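Kinesin-like protein Nod (Drosophila melanogaster, PDB 3DC4) binds and hydrolyses ATP and binds microtubules through its kinesin motor domain, serving the segregation of non-exchange chromosomes in meiosis. Local coordinates at residues L199-G202 with T203-R206. Sequence-based numbering, arbitrary orientation.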
ATOM      1  N   LEU A 199      12.859  -1.352   9.735  1.00 27.82           N
ATOM      2  CA  LEU A 199      12.126  -2.561   9.373  1.00 27.28           C
ATOM      3  C   LEU A 199      12.471  -3.707  10.313  1.00 29.69           C
ATOM      4  O   LEU A 199      11.602  -4.482  10.709  1.00 28.48           O
ATOM      5  CB  LEU A 199      12.429  -2.969   7.930  1.00 28.57           C
ATOM      6  CG  LEU A 199      11.829  -2.073   6.850  1.00 28.29           C
ATOM      7  CD1 LEU A 199      12.214  -2.596   5.475  1.00 27.22           C
ATOM      8  CD2 LEU A 199      10.307  -2.052   7.009  1.00 30.54           C
ATOM      9  N   GLU A 200      13.748  -3.803  10.669  1.00 30.53           N
ATOM     10  CA  GLU A 200      14.208  -4.849  11.570  1.00 34.01           C
ATOM     11  C   GLU A 200      13.643  -4.594  12.968  1.00 33.54           C
ATOM     12  O   GLU A 200      13.142  -5.507  13.628  1.00 32.27           O
ATOM     13  CB  GLU A 200      15.739  -4.864  11.618  1.00 38.28           C
ATOM     14  CG  GLU A 200      16.335  -5.954  12.493  1.00 42.94           C
ATOM     15  CD  GLU A 200      17.854  -5.896  12.532  1.00 47.20           C
ATOM     16  OE1 GLU A 200      18.487  -6.108  11.473  1.00 48.20           O
ATOM     17  OE2 GLU A 200      18.418  -5.632  13.621  1.00 49.00           O
ATOM     18  N   LEU A 201      13.723  -3.342  13.409  1.00 34.19           N
ATOM     19  CA  LEU A 201      13.215  -2.961  14.721  1.00 34.85           C
ATOM     20  C   LEU A 201      11.719  -3.221  14.805  1.00 35.16           C
ATOM     21  O   LEU A 201      11.233  -3.830  15.761  1.00 36.03           O
ATOM     22  CB  LEU A 201      13.493  -1.479  14.982  1.00 36.66           C
ATOM     23  CG  LEU A 201      12.884  -0.870  16.249  1.00 37.39           C
ATOM     24  CD1 LEU A 201      13.527  -1.486  17.484  1.00 37.79           C
ATOM     25  CD2 LEU A 201      13.092   0.633  16.235  1.00 37.15           C
ATOM     26  N   GLY A 202      10.991  -2.753  13.798  1.00 34.97           N
ATOM     27  CA  GLY A 202       9.554  -2.939  13.778  1.00 35.45           C
ATOM     28  C   GLY A 202       9.149  -4.400  13.729  1.00 36.20           C
ATOM     29  O   GLY A 202       8.197  -4.813  14.392  1.00 35.77           O
ATOM     30  N   THR A 203       9.877  -5.188  12.948  1.00 37.62           N
ATOM     31  CA  THR A 203       9.578  -6.607  12.815  1.00 38.58           C
ATOM     32  C   THR A 203       9.729  -7.339  14.141  1.00 40.13           C
ATOM     33  O   THR A 203       8.921  -8.202  14.475  1.00 39.59           O
ATOM     34  CB  THR A 203      10.488  -7.263  11.775  1.00 38.05           C
ATOM     35  OG1 THR A 203      10.316  -6.604  10.517  1.00 38.70           O
ATOM     36  CG2 THR A 203      10.140  -8.736  11.614  1.00 38.62           C
ATOM     37  N   ARG A 204      10.766  -6.996  14.897  1.00 42.03           N
ATOM     38  CA  ARG A 204      10.988  -7.638  16.184  1.00 45.18           C
ATOM     39  C   ARG A 204       9.877  -7.280  17.166  1.00 45.52           C
ATOM     40  O   ARG A 204       9.358  -8.151  17.859  1.00 45.77           O
ATOM     41  CB  ARG A 204      12.343  -7.234  16.775  1.00 46.14           C
ATOM     42  CG  ARG A 204      13.541  -7.669  15.942  1.00 49.42           C
ATOM     43  CD  ARG A 204      14.795  -7.778  16.801  1.00 51.03           C
ATOM     44  NE  ARG A 204      15.218  -6.496  17.362  1.00 52.19           N
ATOM     45  CZ  ARG A 204      15.946  -5.593  16.711  1.00 53.56           C
ATOM     46  NH1 ARG A 204      16.340  -5.826  15.468  1.00 53.73           N
ATOM     47  NH2 ARG A 204      16.286  -4.458  17.308  1.00 53.05           N
ATOM     48  N   ASN A 205       9.505  -6.005  17.216  1.00 46.96           N
ATOM     49  CA  ASN A 205       8.458  -5.557  18.130  1.00 48.84           C
ATOM     50  C   ASN A 205       7.058  -5.905  17.643  1.00 50.29           C
ATOM     51  O   ASN A 205       6.064  -5.466  18.224  1.00 50.89           O
ATOM     52  CB  ASN A 205       8.544  -4.044  18.353  1.00 48.00           C
ATOM     53  CG  ASN A 205       9.858  -3.618  18.983  1.00 47.38           C
ATOM     54  OD1 ASN A 205      10.351  -4.257  19.913  1.00 46.60           O
ATOM     55  ND2 ASN A 205      10.424  -2.525  18.484  1.00 47.18           N
ATOM     56  N   ARG A 206       6.979  -6.699  16.582  1.00 52.49           N
ATOM     57  CA  ARG A 206       5.690  -7.093  16.033  1.00 55.05           C
ATOM     58  C   ARG A 206       5.254  -8.440  16.598  1.00 57.79           C
ATOM     59  O   ARG A 206       6.049  -9.375  16.678  1.00 58.20           O
ATOM     60  CB  ARG A 206       5.774  -7.165  14.511  1.00 54.60           C
ATOM     61  CG  ARG A 206       4.438  -7.362  13.842  1.00 52.94           C
ATOM     62  CD  ARG A 206       4.557  -7.199  12.341  1.00 50.94           C
ATOM     63  NE  ARG A 206       3.264  -7.359  11.688  1.00 48.85           N
ATOM     64  CZ  ARG A 206       3.076  -7.278  10.377  1.00 47.66           C
ATOM     65  NH1 ARG A 206       4.102  -7.039   9.572  1.00 45.94           N
ATOM     66  NH2 ARG A 206       1.860  -7.430   9.876  1.00 46.38           N
TER
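The Arg204 guanidinium has the backbone of Leu201 over one face, where Leu201 CA stands 4.1 Å from the guanidinium plane, nearer the margin of the group than its centre, while the Glu200 carboxylate lies at its edge. There Glu200 OE2 and Arg204 NH1 form a salt bridge of 2.8 Å, but the carboxylate and guanidinium planes are 59° apart and the N-H...O angle is 123°, evidence of a weak, single-pronged hydrogen bond within the ion pair. The arginine reaches back one helical turn because its chain folds at chi3 (-64°), and Glu200 comes to meet it. With an alanine here in place of Glu200, the Arg204 guanidinium is likely to lose its carboxylate mate and be freer to turn.

Backbone evidence places this pair on the last turn of helix 192-204: Arg204 N donates to Glu200 O, and Asn205 N to Leu201 O at 3.1 Å, before Asn205 leaves helical geometry. Leu199 O takes Thr203 N at 2.9 Å; Thr203 OG1 also lies against Leu199 O, but at 2.5 Å, so short that the exact length is doubtful. Asn205 ND2 lies 3.4 Å from Leu201 CD1, and the amide is hydrogen-bonded to Leu167 O, tying the helix end to a neighbouring loop. Arg206 instead turns away to Glu158 and Ser220, its side chain about 7 Å from the bound magnesium ion.

Chemically, then, the helix terminus combines an ion pair whose hydrogen bond is poorly aligned with backbone bonds to the carbonyls of Leu199, Glu200 and Leu201 and the Asn205 ND2 bond to Leu167 O, and hands the chain on to an arginine whose positive charge, paired with Glu158, lies near the nucleotide site.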